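Local coordinates for serine acetyltransferase 1, putative (Entamoeba histolytica, PDB 7BW9), which probably transfers an acetyl group to the hydroxyl of serine, a step of cysteine biosynthesis, and binds cysteine, at residues A22-P30 with F46-R56. Residues are numbered along the deposited sequence; the frame is centred on the assembly and turned at random.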
loop_
_atom_site.group_PDB
_atom_site.type_symbol
_atom_site.label_atom_id
_atom_site.label_comp_id
_atom_site.label_asym_id
_atom_site.label_seq_id
_atom_site.Cartn_x
_atom_site.Cartn_y
_atom_site.Cartn_z
ATOM N N ALA A 22 -16.709 -22.848 14.327
ATOM C CA ALA A 22 -16.129 -22.330 13.093
ATOM C C ALA A 22 -14.872 -21.516 13.357
ATOM O O ALA A 22 -14.019 -21.395 12.472
ATOM C CB ALA A 22 -17.162 -21.480 12.344
ATOM N N PHE A 23 -14.742 -20.946 14.554
ATOM C CA PHE A 23 -13.588 -20.135 14.918
ATOM C C PHE A 23 -12.441 -20.942 15.492
ATOM O O PHE A 23 -11.394 -20.364 15.801
ATOM C CB PHE A 23 -13.993 -19.066 15.931
ATOM C CG PHE A 23 -14.802 -17.966 15.331
ATOM C CD1 PHE A 23 -14.191 -16.969 14.588
ATOM C CD2 PHE A 23 -16.179 -17.942 15.483
ATOM C CE1 PHE A 23 -14.942 -15.957 14.024
ATOM C CE2 PHE A 23 -16.938 -16.934 14.922
ATOM C CZ PHE A 23 -16.315 -15.937 14.193
ATOM N N LYS A 24 -12.609 -22.248 15.655
ATOM C CA LYS A 24 -11.602 -23.086 16.285
ATOM C C LYS A 24 -10.900 -23.920 15.232
ATOM O O LYS A 24 -11.439 -24.172 14.149
ATOM C CB LYS A 24 -12.232 -23.985 17.350
ATOM C CG LYS A 24 -13.006 -23.195 18.390
ATOM C CD LYS A 24 -13.804 -24.089 19.315
ATOM C CE LYS A 24 -13.591 -23.683 20.758
ATOM N NZ LYS A 24 -14.637 -24.224 21.677
ATOM N N SER A 25 -9.678 -24.325 15.548
ATOM C CA SER A 25 -8.902 -25.109 14.606
ATOM C C SER A 25 -7.805 -25.823 15.382
ATOM O O SER A 25 -7.177 -25.241 16.274
ATOM C CB SER A 25 -8.328 -24.220 13.496
ATOM O OG SER A 25 -7.161 -24.768 12.910
ATOM N N THR A 26 -7.606 -27.093 15.056
ATOM C CA THR A 26 -6.611 -27.928 15.703
ATOM C C THR A 26 -5.297 -27.937 14.953
ATOM O O THR A 26 -4.405 -28.711 15.301
ATOM C CB THR A 26 -7.136 -29.355 15.825
ATOM O OG1 THR A 26 -7.335 -29.894 14.511
ATOM C CG2 THR A 26 -8.462 -29.373 16.578
ATOM N N LYS A 27 -5.156 -27.097 13.937
ATOM C CA LYS A 27 -4.022 -27.165 13.036
ATOM C C LYS A 27 -2.932 -26.186 13.459
ATOM O O LYS A 27 -3.138 -25.289 14.283
ATOM C CB LYS A 27 -4.483 -26.889 11.604
ATOM C CG LYS A 27 -5.917 -27.342 11.358
ATOM C CD LYS A 27 -6.150 -27.706 9.910
ATOM C CE LYS A 27 -6.854 -26.592 9.169
ATOM N NZ LYS A 27 -7.432 -27.101 7.901
ATOM N N GLN A 28 -1.754 -26.374 12.879
ATOM C CA GLN A 28 -0.571 -25.576 13.190
ATOM C C GLN A 28 -0.188 -24.805 11.927
ATOM O O GLN A 28 0.404 -25.374 11.005
ATOM C CB GLN A 28 0.566 -26.476 13.682
ATOM C CG GLN A 28 1.900 -25.778 13.885
ATOM C CD GLN A 28 1.898 -24.879 15.102
ATOM O OE1 GLN A 28 2.162 -25.324 16.220
ATOM N NE2 GLN A 28 1.591 -23.603 14.892
ATOM N N PHE A 29 -0.548 -23.474 11.875
ATOM C CA PHE A 29 -0.213 -22.699 10.686
ATOM C C PHE A 29 1.170 -22.084 10.821
ATOM O O PHE A 29 1.642 -21.847 11.933
ATOM C CB PHE A 29 -1.233 -21.579 10.461
ATOM C CG PHE A 29 -2.642 -22.060 10.331
ATOM C CD1 PHE A 29 -3.434 -22.251 11.456
ATOM C CD2 PHE A 29 -3.189 -22.303 9.075
ATOM C CE1 PHE A 29 -4.748 -22.693 11.330
ATOM C CE2 PHE A 29 -4.495 -22.741 8.939
ATOM C CZ PHE A 29 -5.278 -22.939 10.072
ATOM N N PRO A 30 1.843 -21.812 9.709
ATOM C CA PRO A 30 3.100 -21.061 9.784
ATOM C C PRO A 30 2.888 -19.704 10.439
ATOM O O PRO A 30 1.819 -19.093 10.335
ATOM C CB PRO A 30 3.521 -20.914 8.315
ATOM C CG PRO A 30 2.803 -22.024 7.603
ATOM C CD PRO A 30 1.503 -22.193 8.328
ATOM N N PHE A 46 -7.050 -14.699 18.329
ATOM C CA PHE A 46 -7.289 -15.999 17.704
ATOM C C PHE A 46 -6.056 -16.875 17.808
ATOM O O PHE A 46 -5.405 -17.174 16.803
ATOM C CB PHE A 46 -7.696 -15.830 16.244
ATOM C CG PHE A 46 -8.919 -15.035 16.069
ATOM C CD1 PHE A 46 -10.158 -15.606 16.292
ATOM C CD2 PHE A 46 -8.841 -13.703 15.686
ATOM C CE1 PHE A 46 -11.311 -14.866 16.127
ATOM C CE2 PHE A 46 -9.991 -12.952 15.524
ATOM C CZ PHE A 46 -11.229 -13.538 15.752
ATOM N N PRO A 47 -5.719 -17.329 19.018
ATOM C CA PRO A 47 -4.536 -18.195 19.160
ATOM C C PRO A 47 -4.524 -19.371 18.199
ATOM O O PRO A 47 -3.460 -19.719 17.674
ATOM C CB PRO A 47 -4.607 -18.650 20.627
ATOM C CG PRO A 47 -5.975 -18.206 21.139
ATOM C CD PRO A 47 -6.323 -17.002 20.321
ATOM N N ASP A 48 -5.677 -19.974 17.919
ATOM C CA ASP A 48 -5.663 -21.172 17.082
ATOM C C ASP A 48 -5.064 -20.924 15.702
ATOM O O ASP A 48 -4.525 -21.861 15.102
ATOM C CB ASP A 48 -7.072 -21.741 16.942
ATOM C CG ASP A 48 -7.546 -22.450 18.204
ATOM O OD1 ASP A 48 -6.878 -22.331 19.260
ATOM O OD2 ASP A 48 -8.601 -23.116 18.138
ATOM N N PHE A 49 -5.099 -19.689 15.195
ATOM C CA PHE A 49 -4.614 -19.432 13.842
ATOM C C PHE A 49 -3.236 -18.797 13.798
ATOM O O PHE A 49 -2.643 -18.713 12.711
ATOM C CB PHE A 49 -5.627 -18.557 13.076
ATOM C CG PHE A 49 -6.978 -19.202 12.959
ATOM C CD1 PHE A 49 -7.270 -20.033 11.894
ATOM C CD2 PHE A 49 -7.929 -19.040 13.956
ATOM C CE1 PHE A 49 -8.506 -20.658 11.806
ATOM C CE2 PHE A 49 -9.159 -19.663 13.874
ATOM C CZ PHE A 49 -9.449 -20.472 12.797
ATOM N N PHE A 50 -2.700 -18.358 14.930
ATOM C CA PHE A 50 -1.460 -17.593 14.910
ATOM C C PHE A 50 -0.370 -18.074 15.862
ATOM O O PHE A 50 0.730 -17.515 15.823
ATOM C CB PHE A 50 -1.745 -16.112 15.219
ATOM C CG PHE A 50 -2.594 -15.416 14.173
ATOM C CD1 PHE A 50 -2.034 -14.973 12.984
ATOM C CD2 PHE A 50 -3.946 -15.207 14.390
ATOM C CE1 PHE A 50 -2.813 -14.327 12.029
ATOM C CE2 PHE A 50 -4.737 -14.555 13.436
ATOM C CZ PHE A 50 -4.167 -14.119 12.256
ATOM N N THR A 51 -0.623 -19.057 16.723
ATOM C CA THR A 51 0.375 -19.449 17.710
ATOM C C THR A 51 0.774 -20.906 17.543
ATOM O O THR A 51 0.003 -21.729 17.039
ATOM C CB THR A 51 -0.127 -19.266 19.146
ATOM O OG1 THR A 51 -1.239 -20.135 19.369
ATOM C CG2 THR A 51 -0.534 -17.830 19.395
ATOM N N ARG A 52 1.985 -21.206 18.019
ATOM C CA ARG A 52 2.434 -22.583 18.192
ATOM C C ARG A 52 1.527 -23.329 19.164
ATOM O O ARG A 52 1.143 -22.802 20.209
ATOM C CB ARG A 52 3.866 -22.595 18.717
ATOM C CG ARG A 52 4.929 -22.562 17.646
ATOM C CD ARG A 52 6.285 -22.386 18.294
ATOM N NE ARG A 52 6.495 -23.356 19.370
ATOM C CZ ARG A 52 7.486 -23.293 20.256
ATOM N NH1 ARG A 52 8.366 -22.301 20.199
ATOM N NH2 ARG A 52 7.597 -24.220 21.203
ATOM N N ARG A 53 1.199 -24.576 18.824
ATOM C CA ARG A 53 0.220 -25.322 19.612
ATOM C C ARG A 53 0.637 -25.469 21.077
ATOM O O ARG A 53 -0.225 -25.568 21.956
ATOM C CB ARG A 53 -0.020 -26.688 18.976
ATOM C CG ARG A 53 -0.540 -26.595 17.556
ATOM C CD ARG A 53 -0.557 -27.948 16.869
ATOM N NE ARG A 53 -1.409 -28.905 17.568
ATOM C CZ ARG A 53 -2.024 -29.924 16.976
ATOM N NH1 ARG A 53 -1.888 -30.106 15.661
ATOM N NH2 ARG A 53 -2.780 -30.753 17.697
ATOM N N ASP A 54 1.937 -25.454 21.370
ATOM C CA ASP A 54 2.404 -25.527 22.750
ATOM C C ASP A 54 2.554 -24.154 23.411
ATOM O O ASP A 54 3.306 -24.025 24.382
ATOM C CB ASP A 54 3.731 -26.286 22.819
ATOM C CG ASP A 54 4.802 -25.659 21.960
ATOM O OD1 ASP A 54 4.517 -24.624 21.321
ATOM O OD2 ASP A 54 5.926 -26.200 21.913
ATOM N N LYS A 55 1.867 -23.130 22.907
ATOM C CA LYS A 55 1.878 -21.800 23.516
ATOM C C LYS A 55 0.459 -21.266 23.652
ATOM O O LYS A 55 0.170 -20.110 23.330
ATOM C CB LYS A 55 2.731 -20.812 22.723
ATOM C CG LYS A 55 4.061 -21.358 22.241
ATOM C CD LYS A 55 5.082 -21.420 23.369
ATOM C CE LYS A 55 5.659 -20.040 23.679
ATOM N NZ LYS A 55 6.820 -20.128 24.621
ATOM N N ARG A 56 -0.453 -22.099 24.142
ATOM C CA ARG A 56 -1.853 -21.707 24.246
ATOM C C ARG A 56 -2.401 -21.949 25.647
ATOM O O ARG A 56 -3.566 -22.315 25.821
ATOM C CB ARG A 56 -2.691 -22.432 23.200
ATOM C CG ARG A 56 -2.378 -21.992 21.788
ATOM C CD ARG A 56 -3.059 -22.856 20.762
ATOM N NE ARG A 56 -2.365 -22.782 19.482
ATOM C CZ ARG A 56 -2.732 -23.462 18.409
ATOM N NH1 ARG A 56 -3.789 -24.266 18.477
ATOM N NH2 ARG A 56 -2.045 -23.340 17.278
HETATM O O HOH W 1 -1.676 -21.810 14.141
#
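Ser25 N donates to the Asp48 carboxylate where the loop 22-30 meets the short helical turn and loop of 46-56, in the helical part of a chain that also carries the left-handed beta-helix of hexapeptide-repeat acyltransferases. This hydrogen bond meets Asp48 OD2 on its anti side at 3.1 Å, nearly straight at 166°. Gln28 bends at chi2 (72°), which turns its amide along the backbone of 51-53: OE1 accepts from Arg53 N at 2.9 Å, while NE2 donates to Thr51 O at 3.3 Å from above the carbonyl plane. Arg56 NH2 reaches Thr51 O from the opposite face at 2.6 Å, with that oxygen in the guanidinium plane, and Arg56 NE binds Thr51 OG1, a side-on grip that fixes the guanidinium. A water accepts from Phe29 N at 3.0 Å and donates to Asp48 O.

Aromatic contacts run alongside. The Phe29 and Phe49 rings are inclined by 28° and so displaced that their faces hardly cover each other; Phe29 CE1 touches Phe49 CD1 at 3.7 Å. Ala121 and Ile124 of helix 120-126 also touch Phe49, and Tyr79 of the second subunit packs edge-to-face with Phe29, placing the contact at a subunit interface. Phe23 CD1 touches Phe46 CE1 at 3.9 Å. The polar Phe23 O faces the C-H edge of the Phe49 ring, 3.0 Å from Phe49 CE2.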